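Local atomic coordinates of UDP-glucose:anthocyanidin 3-O-glucosyltransferase (Clitoria ternatea, PDB entry 4REM), a protein that is a plant glycosyltransferase of the GT-B clan, built from two Rossmann-like domains with a ligand pocket in the cleft between them. Residues A[84-89]-A[190-195]; A[113-118]-A[197-202]; A[276-281]-A[362-367]. All coordinates share one frame; numbering follows the deposited sequence.

Interaction 1 (A[84-89]-A[190-195]); sequences LFLSTG and TLFSRT. With DLM (3,5,7-trihydroxy-2-(3,4,5-trihydroxyphenyl)chromenium), chain B.
Leu86 reaches from the last turn of helix 80-86 onto the first turn of helix 191-196, and one methyl does most of the work. Its CD1 settles against the backbone of that turn, 3.9 Å from Phe192 CA. The same methyl meets the Phe192 ring at its edge, near the ring plane, with Leu86 CD1 4.0 Å from Phe192 CD1, and lies 3.8 Å from Thr195 OG1. A branched, flexible leucine suits this spot because a single methyl can fill the angle between a ring, a helix backbone and a hydroxyl. The hydroxyl is not left wanting a partner: Thr195 OG1 donates to Leu191 O over 2.7 Å, a carbonyl that also accepts from Thr195 N, so a polar atom can line this apolar patch. Phe192 holds CG anti to its backbone N (chi1 -179°), which carries the ring beyond Leu86 until Phe192 CE2 lies 3.5 Å from O12 of DLM.

Toward solvent the contact thins. Leu191 stretches across the start of the turn 86-89, its CD2 3.6 Å from Ser87 N, with the small, exposed Ser87 giving only CB and backbone atoms to touch. Thr190 and Ser193 suit the helix start, where they form a capping box: Ser193 N, a first-turn amide with no carbonyl a turn earlier in the helix to bond, donates to Thr190 OG1 (2.9 Å), and Thr190 N donates in return to Ser193 OG.

Asp83 of helix 80-86 makes a weak hydrogen bond to Phe192 N and touches Thr190 and Leu191, while Leu82 packs on Phe192. Beyond Thr195 lies Thr118, in the loop that follows strand 110-114 of the seven-stranded parallel sheet, so helix 191-196 packs against both helix 80-86 and that loop.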
loop_
_atom_site.group_PDB
_atom_site.type_symbol
_atom_site.label_atom_id
_atom_site.label_comp_id
_atom_site.label_asym_id
_atom_site.label_seq_id
_atom_site.Cartn_x
_atom_site.Cartn_y
_atom_site.Cartn_z
ATOM N N LEU A 84 2.996 20.026 -1.181
ATOM C CA LEU A 84 4.153 20.808 -1.598
ATOM C C LEU A 84 4.861 20.201 -2.813
ATOM O O LEU A 84 5.266 20.923 -3.722
ATOM C CB LEU A 84 5.124 20.999 -0.430
ATOM C CG LEU A 84 4.649 21.992 0.630
ATOM C CD1 LEU A 84 5.613 22.054 1.802
ATOM C CD2 LEU A 84 4.466 23.367 0.011
ATOM N N PHE A 85 4.999 18.878 -2.833
ATOM C CA PHE A 85 5.589 18.205 -3.985
ATOM C C PHE A 85 4.679 18.313 -5.203
ATOM O O PHE A 85 5.138 18.596 -6.305
ATOM C CB PHE A 85 5.890 16.733 -3.688
ATOM C CG PHE A 85 6.320 15.957 -4.903
ATOM C CD1 PHE A 85 7.597 16.112 -5.426
ATOM C CD2 PHE A 85 5.444 15.083 -5.533
ATOM C CE1 PHE A 85 7.993 15.408 -6.551
ATOM C CE2 PHE A 85 5.834 14.377 -6.658
ATOM C CZ PHE A 85 7.112 14.537 -7.165
ATOM N N LEU A 86 3.388 18.082 -4.995
ATOM C CA LEU A 86 2.424 18.130 -6.086
ATOM C C LEU A 86 2.298 19.539 -6.667
ATOM O O LEU A 86 1.928 19.709 -7.829
ATOM C CB LEU A 86 1.063 17.606 -5.626
ATOM C CG LEU A 86 0.970 16.106 -5.356
ATOM C CD1 LEU A 86 -0.374 15.747 -4.749
ATOM C CD2 LEU A 86 1.196 15.319 -6.630
ATOM N N SER A 87 2.620 20.545 -5.858
ATOM C CA SER A 87 2.540 21.935 -6.292
ATOM C C SER A 87 3.647 22.279 -7.282
ATOM O O SER A 87 3.537 23.247 -8.032
ATOM C CB SER A 87 2.605 22.880 -5.091
ATOM O OG SER A 87 3.848 22.777 -4.425
ATOM N N THR A 88 4.707 21.476 -7.287
ATOM C CA THR A 88 5.836 21.701 -8.184
ATOM C C THR A 88 5.436 21.585 -9.653
ATOM O O THR A 88 6.086 22.157 -10.528
ATOM C CB THR A 88 7.000 20.734 -7.902
ATOM O OG1 THR A 88 6.573 19.382 -8.115
ATOM C CG2 THR A 88 7.489 20.890 -6.484
ATOM N N GLY A 89 4.371 20.836 -9.917
ATOM C CA GLY A 89 3.849 20.712 -11.264
ATOM C C GLY A 89 4.744 19.937 -12.209
ATOM O O GLY A 89 5.765 19.389 -11.795
ATOM N N THR A 190 -7.709 19.640 -0.278
ATOM C CA THR A 190 -6.274 19.830 -0.431
ATOM C C THR A 190 -5.883 19.602 -1.882
ATOM O O THR A 190 -6.664 19.054 -2.658
ATOM C CB THR A 190 -5.478 18.862 0.457
ATOM O OG1 THR A 190 -5.785 17.509 0.093
ATOM C CG2 THR A 190 -5.822 19.080 1.916
ATOM N N LEU A 191 -4.674 20.021 -2.241
ATOM C CA LEU A 191 -4.133 19.745 -3.566
ATOM C C LEU A 191 -4.010 18.238 -3.760
ATOM O O LEU A 191 -4.129 17.735 -4.874
ATOM C CB LEU A 191 -2.773 20.421 -3.741
ATOM C CG LEU A 191 -2.113 20.319 -5.118
ATOM C CD1 LEU A 191 -3.082 20.739 -6.203
ATOM C CD2 LEU A 191 -0.859 21.168 -5.175
ATOM N N PHE A 192 -3.787 17.525 -2.661
ATOM C CA PHE A 192 -3.702 16.070 -2.680
ATOM C C PHE A 192 -5.054 15.435 -2.996
ATOM O O PHE A 192 -5.142 14.525 -3.819
ATOM C CB PHE A 192 -3.180 15.561 -1.336
ATOM C CG PHE A 192 -3.040 14.069 -1.266
ATOM C CD1 PHE A 192 -2.196 13.398 -2.138
ATOM C CD2 PHE A 192 -3.742 13.337 -0.320
ATOM C CE1 PHE A 192 -2.061 12.023 -2.076
ATOM C CE2 PHE A 192 -3.613 11.962 -0.252
ATOM C CZ PHE A 192 -2.771 11.305 -1.132
ATOM N N SER A 193 -6.103 15.920 -2.338
ATOM C CA SER A 193 -7.445 15.375 -2.526
ATOM C C SER A 193 -8.006 15.732 -3.898
ATOM O O SER A 193 -8.739 14.944 -4.498
ATOM C CB SER A 193 -8.391 15.857 -1.423
ATOM O OG SER A 193 -8.678 17.237 -1.555
ATOM N N ARG A 194 -7.663 16.919 -4.391
ATOM C CA ARG A 194 -8.084 17.343 -5.722
ATOM C C ARG A 194 -7.402 16.499 -6.796
ATOM O O ARG A 194 -7.969 16.256 -7.861
ATOM C CB ARG A 194 -7.779 18.826 -5.947
ATOM C CG ARG A 194 -8.622 19.777 -5.111
ATOM C CD ARG A 194 -8.305 21.233 -5.426
ATOM N NE ARG A 194 -9.164 22.151 -4.681
ATOM C CZ ARG A 194 -8.794 22.807 -3.585
ATOM N NH1 ARG A 194 -7.568 22.661 -3.098
ATOM N NH2 ARG A 194 -9.650 23.618 -2.976
ATOM N N THR A 195 -6.183 16.059 -6.502
ATOM C CA THR A 195 -5.427 15.205 -7.410
ATOM C C THR A 195 -6.042 13.808 -7.464
ATOM O O THR A 195 -6.202 13.231 -8.539
ATOM C CB THR A 195 -3.947 15.105 -6.990
ATOM O OG1 THR A 195 -3.331 16.396 -7.082
ATOM C CG2 THR A 195 -3.204 14.139 -7.880
HETATM O O12 DLM B . -3.525 8.744 1.162
HETATM C C11 DLM B . -2.271 8.189 1.089
HETATM C C14 DLM B . -1.195 8.881 1.862
HETATM C C15 DLM B . 0.156 8.553 1.732
HETATM C C1 DLM B . -6.789 7.040 -0.911
HETATM C C2 DLM B . -5.559 6.405 -1.048
HETATM O O21 DLM B . 2.455 8.872 2.321
HETATM O O22 DLM B . -1.128 11.590 4.347
HETATM C C3 DLM B . -4.381 6.971 -0.336
HETATM C C18 DLM B . -0.696 10.607 3.506
HETATM C C19 DLM B . -1.601 9.890 2.732
HETATM C C17 DLM B . 0.748 10.291 3.398
HETATM O O24 DLM B . 1.670 10.970 4.137
HETATM C C16 DLM B . 1.144 9.211 2.463
HETATM C C10 DLM B . -2.053 6.958 0.260
HETATM O O27 DLM B . -0.833 6.361 0.152
HETATM C C9 DLM B . -3.122 6.391 -0.425
HETATM C C4 DLM B . -4.578 8.188 0.486
HETATM C C5 DLM B . -5.847 8.749 0.555
HETATM C C6 DLM B . -6.928 8.186 -0.127
HETATM O O29 DLM B . -8.153 8.775 -0.026
HETATM O O30 DLM B . -5.438 5.289 -1.818
#

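Interaction 2 (A[113-118]-A[197-202]); sequences ADAFVT and NSLGVV. With DLM (3,5,7-trihydroxy-2-(3,4,5-trihydroxyphenyl)chromenium), chain B.
Leu199 lays its CD2 methyl over the peptide carbonyl of Ala115, with Leu199 CD2 3.5 Å from Ala115 O. The same methyl comes 4.2 Å from Ala115 CB, a side chain small enough to let the leucine rest close to the backbone. The other branch turns to the aromatic ring next door, Leu199 CD1 lying 4.3 Å from Phe116 CE1, at the ring edge. The CB of Phe116 points away from helix 199-202, but with CG anti to the carbonyl carbon (chi1 -71°) the flat ring reaches both Leu199 and the ligand. Also at its edge, Phe116 CE2 is 3.7 Å from C9 of DLM, and Phe12 meets the ring edge-to-face.

These residues follow strand 110-114, which occupies the middle of the seven-stranded parallel sheet; loops at the C-terminal strand ends are where Rossmann-like domains usually place their ligands. Here the chain folds into a type I turn from Asp114 to Val117, reinforced by an Asx turn. Asp114 OD2 accepts from Phe116 N over 2.9 Å through its anti lone pair, at an N-H...O angle of 165°. The second oxygen, OD1, is hydrogen-bonded to ND1 of His17, whose NE2 is hydrogen-bonded to DLM; the aspartate thus shapes the turn and probably helps to orient a residue that touches the ligand.

Further from the pocket the contact becomes mixed. Thr118 turns its CG2 to Ser198 and Val202, with Thr118 CG2 3.9 Å from Val202 CG2; the two side chains cross at about a right angle. Threonine suits this border, since its methyl packs against valine while its hydroxyl serves water. One water, 2.8 Å from Thr118 OG1, is hydrogen-bonded to it and to Ser198 OG, joining the loop to the residue just before helix 199-202.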
loop_
_atom_site.group_PDB
_atom_site.type_symbol
_atom_site.label_atom_id
_atom_site.label_comp_id
_atom_site.label_asym_id
_atom_site.label_seq_id
_atom_site.Cartn_x
_atom_site.Cartn_y
_atom_site.Cartn_z
ATOM N N ALA A 113 4.565 6.012 -14.026
ATOM C CA ALA A 113 4.396 6.921 -12.904
ATOM C C ALA A 113 3.372 6.401 -11.913
ATOM O O ALA A 113 2.411 5.731 -12.295
ATOM C CB ALA A 113 3.999 8.299 -13.398
ATOM N N ASP A 114 3.592 6.707 -10.638
ATOM C CA ASP A 114 2.579 6.487 -9.622
ATOM C C ASP A 114 1.359 7.304 -10.030
ATOM O O ASP A 114 1.494 8.444 -10.470
ATOM C CB ASP A 114 3.093 6.946 -8.259
ATOM C CG ASP A 114 2.147 6.598 -7.125
ATOM O OD1 ASP A 114 2.494 5.714 -6.316
ATOM O OD2 ASP A 114 1.063 7.210 -7.042
ATOM N N ALA A 115 0.172 6.720 -9.897
ATOM C CA ALA A 115 -1.052 7.357 -10.369
ATOM C C ALA A 115 -1.303 8.725 -9.734
ATOM O O ALA A 115 -2.026 9.550 -10.295
ATOM C CB ALA A 115 -2.244 6.439 -10.148
ATOM N N PHE A 116 -0.703 8.959 -8.570
ATOM C CA PHE A 116 -0.886 10.219 -7.852
ATOM C C PHE A 116 -0.137 11.377 -8.512
ATOM O O PHE A 116 -0.539 12.533 -8.391
ATOM C CB PHE A 116 -0.456 10.079 -6.386
ATOM C CG PHE A 116 -1.380 9.231 -5.550
ATOM C CD1 PHE A 116 -2.556 8.718 -6.078
ATOM C CD2 PHE A 116 -1.070 8.956 -4.226
ATOM C CE1 PHE A 116 -3.402 7.936 -5.304
ATOM C CE2 PHE A 116 -1.912 8.182 -3.445
ATOM C CZ PHE A 116 -3.077 7.670 -3.984
ATOM N N VAL A 117 0.954 11.066 -9.204
ATOM C CA VAL A 117 1.717 12.081 -9.925
ATOM C C VAL A 117 1.035 12.380 -11.259
ATOM O O VAL A 117 1.543 12.038 -12.327
ATOM C CB VAL A 117 3.177 11.632 -10.150
ATOM C CG1 VAL A 117 4.040 12.798 -10.607
ATOM C CG2 VAL A 117 3.741 11.049 -8.868
ATOM N N THR A 118 -0.123 13.030 -11.184
ATOM C CA THR A 118 -0.945 13.291 -12.363
ATOM C C THR A 118 -0.297 14.260 -13.349
ATOM O O THR A 118 -0.671 14.299 -14.519
ATOM C CB THR A 118 -2.345 13.805 -11.976
ATOM O OG1 THR A 118 -2.221 14.927 -11.095
ATOM C CG2 THR A 118 -3.136 12.715 -11.284
ATOM N N ASN A 197 -9.115 13.060 -6.723
ATOM C CA ASN A 197 -10.437 13.176 -7.320
ATOM C C ASN A 197 -10.386 13.452 -8.825
ATOM O O ASN A 197 -11.420 13.634 -9.461
ATOM C CB ASN A 197 -11.255 14.252 -6.602
ATOM C CG ASN A 197 -11.532 13.902 -5.151
ATOM O OD1 ASN A 197 -11.547 12.732 -4.774
ATOM N ND2 ASN A 197 -11.755 14.923 -4.329
ATOM N N SER A 198 -9.180 13.483 -9.383
ATOM C CA SER A 198 -8.997 13.662 -10.817
ATOM C C SER A 198 -8.690 12.330 -11.500
ATOM O O SER A 198 -8.605 12.257 -12.725
ATOM C CB SER A 198 -7.871 14.661 -11.093
ATOM O OG SER A 198 -6.639 14.204 -10.562
ATOM N N LEU A 199 -8.540 11.280 -10.696
ATOM C CA LEU A 199 -8.150 9.961 -11.187
ATOM C C LEU A 199 -9.110 9.371 -12.222
ATOM O O LEU A 199 -8.677 8.707 -13.166
ATOM C CB LEU A 199 -7.978 8.986 -10.019
ATOM C CG LEU A 199 -6.767 9.211 -9.115
ATOM C CD1 LEU A 199 -6.771 8.228 -7.960
ATOM C CD2 LEU A 199 -5.475 9.103 -9.906
ATOM N N GLY A 200 -10.406 9.618 -12.049
ATOM C CA GLY A 200 -11.418 9.073 -12.941
ATOM C C GLY A 200 -11.315 9.591 -14.365
ATOM O O GLY A 200 -11.763 8.938 -15.310
ATOM N N VAL A 201 -10.724 10.772 -14.511
ATOM C CA VAL A 201 -10.496 11.376 -15.816
ATOM C C VAL A 201 -9.052 11.139 -16.264
ATOM O O VAL A 201 -8.775 10.961 -17.452
ATOM C CB VAL A 201 -10.802 12.886 -15.775
ATOM C CG1 VAL A 201 -10.355 13.574 -17.057
ATOM C CG2 VAL A 201 -12.286 13.116 -15.531
ATOM N N VAL A 202 -8.140 11.122 -15.298
ATOM C CA VAL A 202 -6.720 10.920 -15.571
ATOM C C VAL A 202 -6.399 9.496 -16.034
ATOM O O VAL A 202 -5.769 9.302 -17.071
ATOM C CB VAL A 202 -5.860 11.273 -14.337
ATOM C CG1 VAL A 202 -4.462 10.686 -14.459
ATOM C CG2 VAL A 202 -5.793 12.777 -14.149
HETATM O O12 DLM B . -3.525 8.744 1.162
HETATM C C11 DLM B . -2.271 8.189 1.089
HETATM C C14 DLM B . -1.195 8.881 1.862
HETATM C C15 DLM B . 0.156 8.553 1.732
HETATM C C1 DLM B . -6.789 7.040 -0.911
HETATM C C2 DLM B . -5.559 6.405 -1.048
HETATM O O21 DLM B . 2.455 8.872 2.321
HETATM O O22 DLM B . -1.128 11.590 4.347
HETATM C C3 DLM B . -4.381 6.971 -0.336
HETATM C C18 DLM B . -0.696 10.607 3.506
HETATM C C19 DLM B . -1.601 9.890 2.732
HETATM C C17 DLM B . 0.748 10.291 3.398
HETATM O O24 DLM B . 1.670 10.970 4.137
HETATM C C16 DLM B . 1.144 9.211 2.463
HETATM C C10 DLM B . -2.053 6.958 0.260
HETATM O O27 DLM B . -0.833 6.361 0.152
HETATM C C9 DLM B . -3.122 6.391 -0.425
HETATM C C4 DLM B . -4.578 8.188 0.486
HETATM C C5 DLM B . -5.847 8.749 0.555
HETATM C C6 DLM B . -6.928 8.186 -0.127
HETATM O O29 DLM B . -8.153 8.775 -0.026
HETATM O O30 DLM B . -5.438 5.289 -1.818
HETATM O O HOH W 1 -4.754 15.955 -11.611
#

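Interaction 3 (A[276-281]-A[362-367]); sequences SPPPQE and RPFFGD. With DLM (3,5,7-trihydroxy-2-(3,4,5-trihydroxyphenyl)chromenium), chain B.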
loop_
_atom_site.group_PDB
_atom_site.type_symbol
_atom_site.label_atom_id
_atom_site.label_comp_id
_atom_site.label_asym_id
_atom_site.label_seq_id
_atom_site.Cartn_x
_atom_site.Cartn_y
_atom_site.Cartn_z
ATOM N N SER A 276 -0.998 8.352 13.205
ATOM C CA SER A 276 -0.880 8.841 14.573
ATOM C C SER A 276 -2.167 8.534 15.336
ATOM O O SER A 276 -3.118 9.318 15.298
ATOM C CB SER A 276 -0.608 10.348 14.585
ATOM O OG SER A 276 -0.369 10.815 15.902
ATOM N N PRO A 277 -2.202 7.386 16.030
ATOM C CA PRO A 277 -3.410 6.959 16.743
ATOM C C PRO A 277 -3.595 7.727 18.045
ATOM O O PRO A 277 -2.604 8.100 18.677
ATOM C CB PRO A 277 -3.130 5.487 17.038
ATOM C CG PRO A 277 -1.645 5.421 17.181
ATOM C CD PRO A 277 -1.083 6.445 16.224
ATOM N N PRO A 278 -4.854 7.978 18.435
ATOM C CA PRO A 278 -5.132 8.655 19.705
ATOM C C PRO A 278 -4.555 7.872 20.873
ATOM O O PRO A 278 -4.667 6.646 20.891
ATOM C CB PRO A 278 -6.659 8.648 19.776
ATOM C CG PRO A 278 -7.103 8.580 18.359
ATOM C CD PRO A 278 -6.082 7.724 17.662
ATOM N N PRO A 279 -3.934 8.574 21.834
ATOM C CA PRO A 279 -3.322 7.963 23.019
ATOM C C PRO A 279 -4.252 7.011 23.772
ATOM O O PRO A 279 -3.769 6.025 24.324
ATOM C CB PRO A 279 -2.958 9.174 23.897
ATOM C CG PRO A 279 -3.621 10.368 23.254
ATOM C CD PRO A 279 -3.726 10.030 21.806
ATOM N N GLN A 280 -5.552 7.293 23.790
ATOM C CA GLN A 280 -6.501 6.433 24.496
ATOM C C GLN A 280 -6.679 5.072 23.819
ATOM O O GLN A 280 -6.908 4.068 24.493
ATOM C CB GLN A 280 -7.854 7.128 24.686
ATOM C CG GLN A 280 -8.612 7.444 23.402
ATOM C CD GLN A 280 -8.442 8.885 22.966
ATOM O OE1 GLN A 280 -7.329 9.411 22.930
ATOM N NE2 GLN A 280 -9.553 9.537 22.641
ATOM N N GLU A 281 -6.579 5.042 22.492
ATOM C CA GLU A 281 -6.613 3.778 21.760
ATOM C C GLU A 281 -5.326 3.004 22.014
ATOM O O GLU A 281 -5.341 1.781 22.136
ATOM C CB GLU A 281 -6.805 4.004 20.257
ATOM C CG GLU A 281 -8.182 4.510 19.861
ATOM C CD GLU A 281 -8.474 4.314 18.388
ATOM O OE1 GLU A 281 -8.860 5.295 17.722
ATOM O OE2 GLU A 281 -8.327 3.176 17.897
ATOM N N ARG A 362 -8.407 -1.934 12.062
ATOM C CA ARG A 362 -8.749 -0.603 12.544
ATOM C C ARG A 362 -8.193 0.415 11.548
ATOM O O ARG A 362 -7.088 0.931 11.731
ATOM C CB ARG A 362 -8.164 -0.362 13.940
ATOM C CG ARG A 362 -8.893 0.683 14.799
ATOM C CD ARG A 362 -8.924 2.051 14.140
ATOM N NE ARG A 362 -9.162 3.152 15.066
ATOM C CZ ARG A 362 -9.434 4.392 14.677
ATOM N NH1 ARG A 362 -9.512 4.674 13.386
ATOM N NH2 ARG A 362 -9.636 5.347 15.572
ATOM N N PRO A 363 -8.967 0.716 10.496
ATOM C CA PRO A 363 -8.563 1.683 9.471
ATOM C C PRO A 363 -8.620 3.110 10.004
ATOM O O PRO A 363 -9.525 3.441 10.769
ATOM C CB PRO A 363 -9.621 1.489 8.385
ATOM C CG PRO A 363 -10.830 1.024 9.119
ATOM C CD PRO A 363 -10.316 0.175 10.249
ATOM N N PHE A 364 -7.669 3.945 9.601
ATOM C CA PHE A 364 -7.630 5.319 10.079
ATOM C C PHE A 364 -8.023 6.349 9.019
ATOM O O PHE A 364 -8.786 7.274 9.302
ATOM C CB PHE A 364 -6.255 5.649 10.666
ATOM C CG PHE A 364 -5.997 5.007 12.000
ATOM C CD1 PHE A 364 -6.357 5.650 13.176
ATOM C CD2 PHE A 364 -5.398 3.759 12.081
ATOM C CE1 PHE A 364 -6.121 5.062 14.408
ATOM C CE2 PHE A 364 -5.160 3.166 13.309
ATOM C CZ PHE A 364 -5.524 3.818 14.475
ATOM N N PHE A 365 -7.507 6.193 7.804
ATOM C CA PHE A 365 -7.767 7.158 6.741
ATOM C C PHE A 365 -7.624 6.540 5.355
ATOM O O PHE A 365 -7.357 5.346 5.218
ATOM C CB PHE A 365 -6.818 8.353 6.863
ATOM C CG PHE A 365 -5.375 8.008 6.617
ATOM C CD1 PHE A 365 -4.796 8.230 5.377
ATOM C CD2 PHE A 365 -4.600 7.461 7.626
ATOM C CE1 PHE A 365 -3.468 7.912 5.147
ATOM C CE2 PHE A 365 -3.272 7.142 7.405
ATOM C CZ PHE A 365 -2.706 7.367 6.164
ATOM N N GLY A 366 -7.801 7.372 4.334
ATOM C CA GLY A 366 -7.615 6.961 2.956
ATOM C C GLY A 366 -8.467 5.788 2.519
ATOM O O GLY A 366 -9.683 5.787 2.711
ATOM N N ASP A 367 -7.817 4.786 1.936
ATOM C CA ASP A 367 -8.514 3.611 1.433
ATOM C C ASP A 367 -8.353 2.415 2.370
ATOM O O ASP A 367 -8.512 1.268 1.956
ATOM C CB ASP A 367 -8.018 3.265 0.027
ATOM C CG ASP A 367 -6.526 3.007 -0.020
ATOM O OD1 ASP A 367 -5.829 3.312 0.965
ATOM O OD2 ASP A 367 -6.046 2.508 -1.055
HETATM O O12 DLM B . -3.525 8.744 1.162
HETATM C C11 DLM B . -2.271 8.189 1.089
HETATM C C14 DLM B . -1.195 8.881 1.862
HETATM C C15 DLM B . 0.156 8.553 1.732
HETATM C C1 DLM B . -6.789 7.040 -0.911
HETATM C C2 DLM B . -5.559 6.405 -1.048
HETATM O O21 DLM B . 2.455 8.872 2.321
HETATM O O22 DLM B . -1.128 11.590 4.347
HETATM C C3 DLM B . -4.381 6.971 -0.336
HETATM C C18 DLM B . -0.696 10.607 3.506
HETATM C C19 DLM B . -1.601 9.890 2.732
HETATM C C17 DLM B . 0.748 10.291 3.398
HETATM O O24 DLM B . 1.670 10.970 4.137
HETATM C C16 DLM B . 1.144 9.211 2.463
HETATM C C10 DLM B . -2.053 6.958 0.260
HETATM O O27 DLM B . -0.833 6.361 0.152
HETATM C C9 DLM B . -3.122 6.391 -0.425
HETATM C C4 DLM B . -4.578 8.188 0.486
HETATM C C5 DLM B . -5.847 8.749 0.555
HETATM C C6 DLM B . -6.928 8.186 -0.127
HETATM O O29 DLM B . -8.153 8.775 -0.026
HETATM O O30 DLM B . -5.438 5.289 -1.818
#
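Glu281 and Arg362 form a salt bridge, side chains crossing at about a right angle while the two charged groups lie nearly flat with each other, their planes 12° apart. Its hydrogen bond runs from Arg362 NE to Glu281 OE2, 3.0 Å long with an N-H...O angle of 153°, using the syn lone pair of the carboxylate oxygen. OE2 also accepts from Phe390 N, so two donors grip this buried oxygen. The neighbouring approach of NH2 to OE1 is modelled too close to be trusted. A bend at chi2 (-59°) turns the arginine chain so that its other flank serves its own loop: Arg362 NH1 donates to Pro363 O over 2.9 Å, the acceptor lying in the guanidinium plane although the donor stands above the carbonyl plane. Arginine suits the position because its several N-H groups can bond the glutamate and a carbonyl together.

The loop 362-367 belongs to the PSPG box, the signature of plant glycosyltransferases, whose sequence closes with Asp367 and Gln368. It joins strand 359-361 to helix 368-378 in the second Rossmann-like domain, and Gln368 accepts from the backbone N of Phe364 and Phe365.

Phe364 covers one face of the guanidinium: its CE1 sits 3.4 Å above the plane of Arg362, over the centre. The ring then packs on the rigid prolines leading into helix 279-292, Phe364 CZ lying 3.9 Å from Pro277 CB and Phe364 CE1 4.2 Å from Pro278 CD at the ring edge. Along the loop, Phe365 CE1 comes 3.6 Å from C19 of DLM. Gly366, with positive phi and no side chain, brings its CA 3.4 Å from C6 of DLM. Asp367 OD2 accepts a weak hydrogen bond from O30 of DLM and a second bond from Val138 N.

In the fold
From the N terminus, 84-89 and then 113-118 open before 190-195 and 197-202 close on them in the same order, so interactions 1 and 2 cross, closing loops of 100 and 78 residues. The partner helices 191-196 and 199-202 follow each other in the chain, and the two contacts touch where Thr195 CG2 packs on Phe116 O. Together they tie helix 80-86 and the end of strand 110-114 to one short helical region of the first domain. Interaction 3 comes later in series, closing an 80-residue loop within the second domain. It touches neither of the others, but all three border DLM, which lies between the domains.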